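Local coordinates for hypothetical protein (Staphylococcus aureus subsp. aureus, PDB 2IL5) that is of unknown function but belongs to the Activator of Hsp90 ATPase homolog 1-like family, whose helix-grip fold probably encloses a cavity for a hydrophobic ligand, at residues L28-W33 against M161-I165; I18-F24 against G116-F122; Q41-S46 against M157-M161. All blocks are in the same frame, centred on the assembly; numbering follows the deposited sequence.

Overall arrangement
Starting at the N terminus, strand 12-22 forms one edge of the antiparallel sheet, and interaction 2 pairs it with strand 118-128, closing a loop of 91 residues. The chain then enters helix 26-32, which interaction 1 packs against the last turns of helix 136-166, closing over 127 residues. Past helix 36-39, the loop 41-46 reaches the same long helix in interaction 3, closing over 110. Interactions 1 and 3 end together there, sharing Met161; interaction 2 crosses both, since its second strand lies between their segments. Trp33 and Trp42 meet edge-to-face, while Tyr22 and Phe122 carry interaction 2 toward the long helix. Sheet edge, helix 26-32 and loop 41-46 are thus tied to the C-terminal helix.

Interaction 1: L28-W33 against M161-I165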
loop_
_atom_site.group_PDB
_atom_site.type_symbol
_atom_site.label_atom_id
_atom_site.label_comp_id
_atom_site.label_asym_id
_atom_site.label_seq_id
_atom_site.Cartn_x
_atom_site.Cartn_y
_atom_site.Cartn_z
ATOM N N LEU A 28 -7.063 -14.172 6.816
ATOM C CA LEU A 28 -5.634 -14.359 6.479
ATOM C C LEU A 28 -5.081 -13.193 5.660
ATOM O O LEU A 28 -3.968 -12.742 5.912
ATOM C CB LEU A 28 -5.361 -15.698 5.792
ATOM C CG LEU A 28 -5.342 -16.942 6.706
ATOM C CD1 LEU A 28 -5.066 -18.154 5.866
ATOM C CD2 LEU A 28 -4.332 -16.866 7.878
ATOM N N VAL A 29 -5.866 -12.704 4.699
ATOM C CA VAL A 29 -5.488 -11.511 3.943
ATOM C C VAL A 29 -5.485 -10.232 4.794
ATOM O O VAL A 29 -4.567 -9.415 4.679
ATOM C CB VAL A 29 -6.344 -11.330 2.673
ATOM C CG1 VAL A 29 -5.812 -10.148 1.855
ATOM C CG2 VAL A 29 -6.282 -12.620 1.839
ATOM N N TYR A 30 -6.491 -10.071 5.653
ATOM C CA TYR A 30 -6.602 -8.895 6.523
ATOM C C TYR A 30 -5.419 -8.846 7.466
ATOM O O TYR A 30 -4.847 -7.797 7.680
ATOM C CB TYR A 30 -7.931 -8.904 7.293
ATOM C CG TYR A 30 -8.129 -7.746 8.268
ATOM C CD1 TYR A 30 -7.831 -7.892 9.644
ATOM C CD2 TYR A 30 -8.647 -6.512 7.829
ATOM C CE1 TYR A 30 -8.001 -6.836 10.540
ATOM C CE2 TYR A 30 -8.819 -5.447 8.709
ATOM C CZ TYR A 30 -8.503 -5.602 10.060
ATOM O OH TYR A 30 -8.713 -4.534 10.933
ATOM N N GLU A 31 -5.068 -9.987 8.041
ATOM C CA GLU A 31 -3.891 -10.108 8.890
ATOM C C GLU A 31 -2.594 -9.587 8.232
ATOM O O GLU A 31 -1.777 -8.927 8.901
ATOM C CB GLU A 31 -3.714 -11.567 9.321
ATOM C CG GLU A 31 -2.690 -11.784 10.450
ATOM C CD GLU A 31 -2.602 -13.259 10.947
ATOM O OE1 GLU A 31 -2.346 -14.191 10.149
ATOM O OE2 GLU A 31 -2.768 -13.472 12.161
ATOM N N ALA A 32 -2.400 -9.884 6.941
ATOM C CA ALA A 32 -1.206 -9.428 6.190
ATOM C C ALA A 32 -0.983 -7.922 6.285
ATOM O O ALA A 32 0.168 -7.466 6.279
ATOM C CB ALA A 32 -1.309 -9.857 4.730
ATOM N N TRP A 33 -2.102 -7.179 6.417
ATOM C CA TRP A 33 -2.179 -5.722 6.369
ATOM C C TRP A 33 -2.046 -5.103 7.737
ATOM O O TRP A 33 -1.876 -3.894 7.849
ATOM C CB TRP A 33 -3.521 -5.235 5.758
ATOM C CG TRP A 33 -3.572 -5.307 4.219
ATOM C CD1 TRP A 33 -3.904 -6.410 3.445
ATOM C CD2 TRP A 33 -3.305 -4.240 3.296
ATOM N NE1 TRP A 33 -3.858 -6.078 2.102
ATOM C CE2 TRP A 33 -3.487 -4.759 1.982
ATOM C CE3 TRP A 33 -2.921 -2.894 3.441
ATOM C CZ2 TRP A 33 -3.305 -3.962 0.818
ATOM C CZ3 TRP A 33 -2.724 -2.105 2.269
ATOM C CH2 TRP A 33 -2.910 -2.645 0.992
HETATM N N MSE A 161 3.078 -10.164 -0.873
HETATM C CA MSE A 161 2.113 -10.449 0.165
HETATM C C MSE A 161 1.495 -11.860 0.020
HETATM O O MSE A 161 1.276 -12.543 1.014
HETATM C CB MSE A 161 1.006 -9.378 0.189
HETATM C CG MSE A 161 -0.033 -9.551 1.331
HETATM SE SE MSE A 161 -1.703 -8.665 0.845
HETATM C CE MSE A 161 -2.443 -9.901 -0.449
ATOM N N TYR A 162 1.198 -12.271 -1.209
ATOM C CA TYR A 162 0.607 -13.572 -1.461
ATOM C C TYR A 162 1.482 -14.767 -0.954
ATOM O O TYR A 162 0.956 -15.682 -0.325
ATOM C CB TYR A 162 0.239 -13.732 -2.946
ATOM C CG TYR A 162 -0.253 -15.131 -3.289
ATOM C CD1 TYR A 162 -1.619 -15.433 -3.306
ATOM C CD2 TYR A 162 0.653 -16.168 -3.563
ATOM C CE1 TYR A 162 -2.071 -16.733 -3.607
ATOM C CE2 TYR A 162 0.209 -17.451 -3.853
ATOM C CZ TYR A 162 -1.154 -17.723 -3.871
ATOM O OH TYR A 162 -1.588 -19.000 -4.163
ATOM N N HIS A 163 2.789 -14.732 -1.235
ATOM C CA HIS A 163 3.728 -15.754 -0.778
ATOM C C HIS A 163 3.982 -15.702 0.713
ATOM O O HIS A 163 4.140 -16.734 1.327
ATOM C CB HIS A 163 5.041 -15.673 -1.536
ATOM C CG HIS A 163 4.902 -15.969 -2.994
ATOM N ND1 HIS A 163 4.949 -17.253 -3.501
ATOM C CD2 HIS A 163 4.704 -15.150 -4.054
ATOM C CE1 HIS A 163 4.800 -17.209 -4.814
ATOM N NE2 HIS A 163 4.644 -15.944 -5.174
ATOM N N VAL A 164 3.986 -14.516 1.310
ATOM C CA VAL A 164 4.096 -14.401 2.761
ATOM C C VAL A 164 2.898 -15.103 3.408
ATOM O O VAL A 164 3.049 -15.779 4.427
ATOM C CB VAL A 164 4.143 -12.923 3.214
ATOM C CG1 VAL A 164 3.879 -12.789 4.746
ATOM C CG2 VAL A 164 5.461 -12.257 2.787
ATOM N N ILE A 165 1.709 -14.953 2.821
ATOM C CA ILE A 165 0.529 -15.657 3.337
ATOM C C ILE A 165 0.612 -17.185 3.086
ATOM O O ILE A 165 0.382 -17.984 3.996
ATOM C CB ILE A 165 -0.812 -15.059 2.811
ATOM C CG1 ILE A 165 -0.928 -13.576 3.138
ATOM C CG2 ILE A 165 -2.014 -15.799 3.442
ATOM C CD1 ILE A 165 -1.971 -12.835 2.299
#
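The selenium of Met161 sits 3.6 Å from Trp33 NE1, an indole nitrogen that is buried here without a hydrogen-bond partner. This is a Met-aromatic contact with oblique geometry: SE lies 4.4 Å from the centroid of the five-membered ring, 50° off its normal. Next to it Ala32 points its methyl at the long helix, CB reaching Met161 CG at 3.6 Å and Ile165 CD1 at 3.9 Å. The CA atoms of Ala32 and Met161 are 7.0 Å apart, as are those of Leu28 and Ile165; the axes of the short segments stay 10.2 Å apart, with 117° between their N-to-C directions. In the Bet v 1-like helix-grip fold this is where the short helix after the first strand meets the end of the C-terminal helix, both lying against the curved sheet. One turn earlier, Val29 CG1 approaches Met161 CE at 4.1 Å and Val29 CG2 approaches Ile165 CD1 at 4.3 Å. At the more open end, Leu28 CB rests 4.1 Å from Ile165 CG2.

Interaction 2: I18-F24 against G116-F122; sequences IEKLYKF and GGTQMLF
A classic beta bulge ends this antiparallel pairing of edge strand 18-22 with strand 118-122, whose axes run 4.7 Å apart at 164°. Both are extended (phi -138 to -91°, psi 111 to 156°). Ile18-Phe122, Lys20-Met120 and Tyr22-Thr118 are hydrogen-bonded pairs; Glu19-Leu121 and Leu21-Gln119 are non-hydrogen-bonded. Hydrogen bonds Ile18 N-Phe122 O, Phe122 N-Ile18 O and Lys20 N-Met120 O measure 2.8 Å, Met120 N-Lys20 O 2.7 Å and Tyr22 N-Thr118 O 2.9 Å. At the bulge Gly117 (-82/-72) and Thr118 face Tyr22, whose O accepts from Thr118 N at 3.1 Å and, weakly, Gly117 N at 3.3 Å. Glu19 and Gln119 (both chi1 t), on one face with Leu21 and Leu121, share a very short hydrogen bond from Gln119 NE2 to Glu19 OE2, 2.5 Å. The other face carries Ile18, Lys20, Tyr22 (chi1 m), Thr118, Met120 (t, t, p) and Phe122 (chi1 t); Met120 SE lies 4.2 Å from CE1 at the Tyr22 ring edge. Here Lys20 salt-bridges Glu155 of helix 136-166, gripped by the sheet in the Bet v 1-like fold.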
loop_
_atom_site.group_PDB
_atom_site.type_symbol
_atom_site.label_atom_id
_atom_site.label_comp_id
_atom_site.label_asym_id
_atom_site.label_seq_id
_atom_site.Cartn_x
_atom_site.Cartn_y
_atom_site.Cartn_z
ATOM N N ILE A 18 -7.306 -1.792 -7.856
ATOM C CA ILE A 18 -6.850 -3.168 -8.072
ATOM C C ILE A 18 -7.787 -4.182 -7.409
ATOM O O ILE A 18 -8.144 -4.035 -6.245
ATOM C CB ILE A 18 -5.360 -3.393 -7.614
ATOM C CG1 ILE A 18 -4.392 -2.536 -8.461
ATOM C CG2 ILE A 18 -5.010 -4.896 -7.684
ATOM C CD1 ILE A 18 -2.920 -2.630 -8.078
ATOM N N GLU A 19 -8.208 -5.188 -8.173
ATOM C CA GLU A 19 -8.963 -6.327 -7.626
ATOM C C GLU A 19 -8.105 -7.597 -7.652
ATOM O O GLU A 19 -7.560 -7.961 -8.701
ATOM C CB GLU A 19 -10.263 -6.570 -8.405
ATOM C CG GLU A 19 -10.982 -7.837 -7.959
ATOM C CD GLU A 19 -12.267 -8.115 -8.716
ATOM O OE1 GLU A 19 -12.509 -7.506 -9.780
ATOM O OE2 GLU A 19 -13.043 -8.958 -8.235
ATOM N N LYS A 20 -7.969 -8.248 -6.495
ATOM C CA LYS A 20 -7.341 -9.580 -6.419
ATOM C C LYS A 20 -8.284 -10.623 -5.818
ATOM O O LYS A 20 -8.993 -10.337 -4.853
ATOM C CB LYS A 20 -6.078 -9.532 -5.576
ATOM C CG LYS A 20 -4.966 -8.681 -6.147
ATOM C CD LYS A 20 -4.446 -9.315 -7.404
ATOM C CE LYS A 20 -3.437 -8.423 -8.070
ATOM N NZ LYS A 20 -2.862 -9.147 -9.243
ATOM N N LEU A 21 -8.271 -11.826 -6.396
ATOM C CA LEU A 21 -9.002 -13.010 -5.876
ATOM C C LEU A 21 -8.010 -14.055 -5.325
ATOM O O LEU A 21 -7.148 -14.542 -6.039
ATOM C CB LEU A 21 -9.874 -13.645 -6.967
ATOM C CG LEU A 21 -11.007 -12.807 -7.588
ATOM C CD1 LEU A 21 -11.658 -13.562 -8.754
ATOM C CD2 LEU A 21 -12.078 -12.426 -6.593
ATOM N N TYR A 22 -8.121 -14.354 -4.033
ATOM C CA TYR A 22 -7.253 -15.326 -3.385
ATOM C C TYR A 22 -8.089 -16.453 -2.848
ATOM O O TYR A 22 -9.275 -16.263 -2.577
ATOM C CB TYR A 22 -6.485 -14.688 -2.230
ATOM C CG TYR A 22 -5.630 -13.536 -2.650
ATOM C CD1 TYR A 22 -5.878 -12.234 -2.175
ATOM C CD2 TYR A 22 -4.585 -13.730 -3.563
ATOM C CE1 TYR A 22 -5.081 -11.167 -2.588
ATOM C CE2 TYR A 22 -3.796 -12.688 -3.974
ATOM C CZ TYR A 22 -4.045 -11.399 -3.484
ATOM O OH TYR A 22 -3.227 -10.380 -3.910
ATOM N N LYS A 23 -7.450 -17.607 -2.683
ATOM C CA LYS A 23 -8.031 -18.756 -2.004
ATOM C C LYS A 23 -8.027 -18.596 -0.472
ATOM O O LYS A 23 -8.788 -19.257 0.230
ATOM C CB LYS A 23 -7.255 -20.030 -2.380
ATOM C CG LYS A 23 -5.797 -19.980 -1.899
ATOM C CD LYS A 23 -5.005 -21.200 -2.264
ATOM C CE LYS A 23 -3.539 -20.950 -1.980
ATOM N NZ LYS A 23 -2.658 -21.765 -2.865
ATOM N N PHE A 24 -7.138 -17.755 0.040
ATOM C CA PHE A 24 -7.046 -17.500 1.484
ATOM C C PHE A 24 -8.318 -16.892 2.054
ATOM O O PHE A 24 -8.997 -16.174 1.346
ATOM C CB PHE A 24 -5.914 -16.520 1.749
ATOM C CG PHE A 24 -4.624 -16.929 1.156
ATOM C CD1 PHE A 24 -4.035 -18.138 1.514
ATOM C CD2 PHE A 24 -3.984 -16.110 0.239
ATOM C CE1 PHE A 24 -2.809 -18.525 0.946
ATOM C CE2 PHE A 24 -2.768 -16.485 -0.323
ATOM C CZ PHE A 24 -2.180 -17.684 0.033
ATOM N N GLY A 116 -13.770 -19.427 -3.023
ATOM C CA GLY A 116 -12.493 -19.072 -2.419
ATOM C C GLY A 116 -12.507 -18.482 -1.029
ATOM O O GLY A 116 -13.483 -18.565 -0.298
ATOM N N GLY A 117 -11.379 -17.907 -0.656
ATOM C CA GLY A 117 -11.304 -17.137 0.566
ATOM C C GLY A 117 -11.812 -15.730 0.357
ATOM O O GLY A 117 -12.885 -15.378 0.814
ATOM N N THR A 118 -11.036 -14.918 -0.345
ATOM C CA THR A 118 -11.303 -13.475 -0.376
ATOM C C THR A 118 -11.174 -12.805 -1.726
ATOM O O THR A 118 -10.296 -13.137 -2.528
ATOM C CB THR A 118 -10.564 -12.701 0.775
ATOM O OG1 THR A 118 -10.152 -11.352 0.379
ATOM C CG2 THR A 118 -9.425 -13.455 1.260
ATOM N N GLN A 119 -12.116 -11.892 -1.969
ATOM C CA GLN A 119 -11.955 -10.814 -2.936
ATOM C C GLN A 119 -11.369 -9.571 -2.270
ATOM O O GLN A 119 -11.930 -9.025 -1.318
ATOM C CB GLN A 119 -13.297 -10.448 -3.548
ATOM C CG GLN A 119 -13.218 -9.405 -4.624
ATOM C CD GLN A 119 -14.580 -8.997 -5.119
ATOM O OE1 GLN A 119 -15.559 -9.043 -4.377
ATOM N NE2 GLN A 119 -14.657 -8.581 -6.379
HETATM N N MSE A 120 -10.241 -9.105 -2.789
HETATM C CA MSE A 120 -9.604 -7.942 -2.235
HETATM C C MSE A 120 -9.701 -6.820 -3.233
HETATM O O MSE A 120 -9.198 -6.930 -4.351
HETATM C CB MSE A 120 -8.158 -8.228 -1.872
HETATM C CG MSE A 120 -7.453 -7.057 -1.188
HETATM SE SE MSE A 120 -5.530 -7.348 -0.953
HETATM C CE MSE A 120 -4.850 -6.864 -2.687
ATOM N N LEU A 121 -10.364 -5.744 -2.792
ATOM C CA LEU A 121 -10.558 -4.535 -3.565
ATOM C C LEU A 121 -9.737 -3.356 -2.973
ATOM O O LEU A 121 -9.988 -2.842 -1.861
ATOM C CB LEU A 121 -12.042 -4.211 -3.705
ATOM C CG LEU A 121 -12.915 -5.344 -4.284
ATOM C CD1 LEU A 121 -14.403 -5.088 -4.047
ATOM C CD2 LEU A 121 -12.613 -5.535 -5.777
ATOM N N PHE A 122 -8.735 -2.970 -3.752
ATOM C CA PHE A 122 -7.755 -1.988 -3.332
ATOM C C PHE A 122 -7.952 -0.688 -4.098
ATOM O O PHE A 122 -7.998 -0.696 -5.329
ATOM C CB PHE A 122 -6.317 -2.575 -3.523
ATOM C CG PHE A 122 -5.187 -1.541 -3.386
ATOM C CD1 PHE A 122 -4.652 -1.231 -2.133
ATOM C CD2 PHE A 122 -4.633 -0.914 -4.538
ATOM C CE1 PHE A 122 -3.594 -0.333 -2.031
ATOM C CE2 PHE A 122 -3.588 0.003 -4.454
ATOM C CZ PHE A 122 -3.047 0.285 -3.210
#

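Interaction 3: Q41-S46 against M157-M161; sequences QWFMTS and MFDKM
Residues 41-46 form an irregular loop beside residues 157-161 of helix 136-166. Gln41 O lies 3.6 Å from Lys160 CG. Trp42 (phi/psi -148/-29, chi1 75°, chi2 -90°) aims its indole there, its CA 5.4 Å from Met161 CA. Over its face, Met161 (t, t, p) makes a CH-pi contact, CG 3.7 Å from the centroid of the Trp42 five-membered ring, and a Met-aromatic contact, SE 4.1 Å from that of the six-membered ring. Trp42 CZ3 meets Phe158 CD1 at 4.1 Å, Trp42 O meets Met157 CG at 3.3 Å, and Trp42 NE1 hydrogen-bonds to Ala32 O. Phe43 (chi1 t) turns away, yet its ring centroid is 5.1 Å from Met157 SE, an oblique Met-aromatic contact. Met44, at positive phi (59/17), brings SE to 3.8 Å from Met157 CE. Thr45 O comes 4.0 Å from Lys160 CE and Ser46 CB 3.7 Å from Lys160 NZ. This loop after helix 36-39 closes against the C-terminal helix gripped by the sheet in the Bet v 1-like fold.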
loop_
_atom_site.group_PDB
_atom_site.type_symbol
_atom_site.label_atom_id
_atom_site.label_comp_id
_atom_site.label_asym_id
_atom_site.label_seq_id
_atom_site.Cartn_x
_atom_site.Cartn_y
_atom_site.Cartn_z
ATOM N N GLN A 41 7.478 -7.929 5.748
ATOM C CA GLN A 41 7.863 -8.801 4.673
ATOM C C GLN A 41 7.380 -8.350 3.306
ATOM O O GLN A 41 7.876 -8.871 2.298
ATOM C CB GLN A 41 7.381 -10.238 4.941
ATOM C CG GLN A 41 7.879 -10.835 6.252
ATOM C CD GLN A 41 7.443 -12.285 6.466
ATOM O OE1 GLN A 41 7.754 -13.168 5.665
ATOM N NE2 GLN A 41 6.732 -12.532 7.564
ATOM N N TRP A 42 6.468 -7.375 3.237
ATOM C CA TRP A 42 5.870 -7.042 1.933
ATOM C C TRP A 42 5.467 -5.605 1.707
ATOM O O TRP A 42 5.424 -5.171 0.574
ATOM C CB TRP A 42 4.655 -7.937 1.629
ATOM C CG TRP A 42 3.412 -7.592 2.406
ATOM C CD1 TRP A 42 3.045 -8.099 3.625
ATOM C CD2 TRP A 42 2.343 -6.705 1.999
ATOM N NE1 TRP A 42 1.823 -7.558 4.013
ATOM C CE2 TRP A 42 1.372 -6.712 3.032
ATOM C CE3 TRP A 42 2.114 -5.895 0.866
ATOM C CZ2 TRP A 42 0.190 -5.931 2.968
ATOM C CZ3 TRP A 42 0.940 -5.137 0.802
ATOM C CH2 TRP A 42 -0.009 -5.171 1.851
ATOM N N PHE A 43 5.118 -4.883 2.757
ATOM C CA PHE A 43 4.529 -3.556 2.580
ATOM C C PHE A 43 5.600 -2.485 2.529
ATOM O O PHE A 43 6.076 -2.053 3.573
ATOM C CB PHE A 43 3.539 -3.256 3.708
ATOM C CG PHE A 43 2.718 -2.044 3.465
ATOM C CD1 PHE A 43 3.052 -0.827 4.058
ATOM C CD2 PHE A 43 1.614 -2.101 2.620
ATOM C CE1 PHE A 43 2.291 0.324 3.811
ATOM C CE2 PHE A 43 0.853 -0.953 2.366
ATOM C CZ PHE A 43 1.203 0.255 2.976
HETATM N N MSE A 44 5.966 -2.087 1.306
HETATM C CA MSE A 44 7.053 -1.124 1.006
HETATM C C MSE A 44 8.411 -1.556 1.530
HETATM O O MSE A 44 9.332 -0.764 1.646
HETATM C CB MSE A 44 6.725 0.274 1.541
HETATM C CG MSE A 44 5.292 0.699 1.372
HETATM SE SE MSE A 44 4.999 1.613 -0.293
HETATM C CE MSE A 44 6.302 3.076 -0.201
ATOM N N THR A 45 8.521 -2.831 1.859
ATOM C CA THR A 45 9.746 -3.351 2.386
ATOM C C THR A 45 9.807 -4.873 2.176
ATOM O O THR A 45 8.919 -5.442 1.528
ATOM C CB THR A 45 9.858 -2.918 3.852
ATOM O OG1 THR A 45 11.193 -3.122 4.325
ATOM C CG2 THR A 45 8.817 -3.629 4.714
ATOM N N SER A 46 10.857 -5.524 2.672
ATOM C CA SER A 46 10.911 -7.000 2.671
ATOM C C SER A 46 11.745 -7.486 3.842
ATOM O O SER A 46 12.412 -6.668 4.508
ATOM C CB SER A 46 11.440 -7.558 1.338
ATOM O OG SER A 46 12.794 -7.209 1.176
HETATM N N MSE A 157 4.047 -5.797 -4.888
HETATM C CA MSE A 157 3.770 -5.896 -3.442
HETATM C C MSE A 157 2.744 -6.955 -3.046
HETATM O O MSE A 157 2.899 -7.616 -2.025
HETATM C CB MSE A 157 3.249 -4.571 -2.918
HETATM C CG MSE A 157 4.271 -3.760 -2.200
HETATM SE SE MSE A 157 3.379 -2.170 -1.511
HETATM C CE MSE A 157 4.037 -1.000 -2.873
ATOM N N PHE A 158 1.655 -7.037 -3.808
ATOM C CA PHE A 158 0.582 -7.948 -3.472
ATOM C C PHE A 158 1.008 -9.364 -3.801
ATOM O O PHE A 158 0.549 -10.314 -3.177
ATOM C CB PHE A 158 -0.690 -7.617 -4.237
ATOM C CG PHE A 158 -1.231 -6.272 -3.940
ATOM C CD1 PHE A 158 -1.037 -5.670 -2.693
ATOM C CD2 PHE A 158 -1.975 -5.598 -4.891
ATOM C CE1 PHE A 158 -1.569 -4.412 -2.418
ATOM C CE2 PHE A 158 -2.501 -4.369 -4.595
ATOM C CZ PHE A 158 -2.288 -3.773 -3.360
ATOM N N ASP A 159 1.862 -9.527 -4.795
ATOM C CA ASP A 159 2.236 -10.886 -5.069
ATOM C C ASP A 159 3.336 -11.398 -4.103
ATOM O O ASP A 159 3.356 -12.563 -3.717
ATOM C CB ASP A 159 2.240 -11.271 -6.577
ATOM C CG ASP A 159 3.355 -10.664 -7.385
ATOM O OD1 ASP A 159 4.513 -10.574 -6.918
ATOM O OD2 ASP A 159 3.088 -10.361 -8.573
ATOM N N LYS A 160 4.135 -10.464 -3.602
ATOM C CA LYS A 160 4.919 -10.700 -2.405
ATOM C C LYS A 160 4.070 -10.995 -1.151
ATOM O O LYS A 160 4.327 -11.948 -0.434
ATOM C CB LYS A 160 5.815 -9.514 -2.169
ATOM C CG LYS A 160 6.781 -9.699 -1.058
ATOM C CD LYS A 160 8.172 -9.375 -1.534
ATOM C CE LYS A 160 8.519 -7.898 -1.569
ATOM N NZ LYS A 160 9.976 -7.901 -2.041
HETATM N N MSE A 161 3.078 -10.164 -0.873
HETATM C CA MSE A 161 2.113 -10.449 0.165
HETATM C C MSE A 161 1.495 -11.860 0.020
HETATM O O MSE A 161 1.276 -12.543 1.014
HETATM C CB MSE A 161 1.006 -9.378 0.189
HETATM C CG MSE A 161 -0.033 -9.551 1.331
HETATM SE SE MSE A 161 -1.703 -8.665 0.845
HETATM C CE MSE A 161 -2.443 -9.901 -0.449
#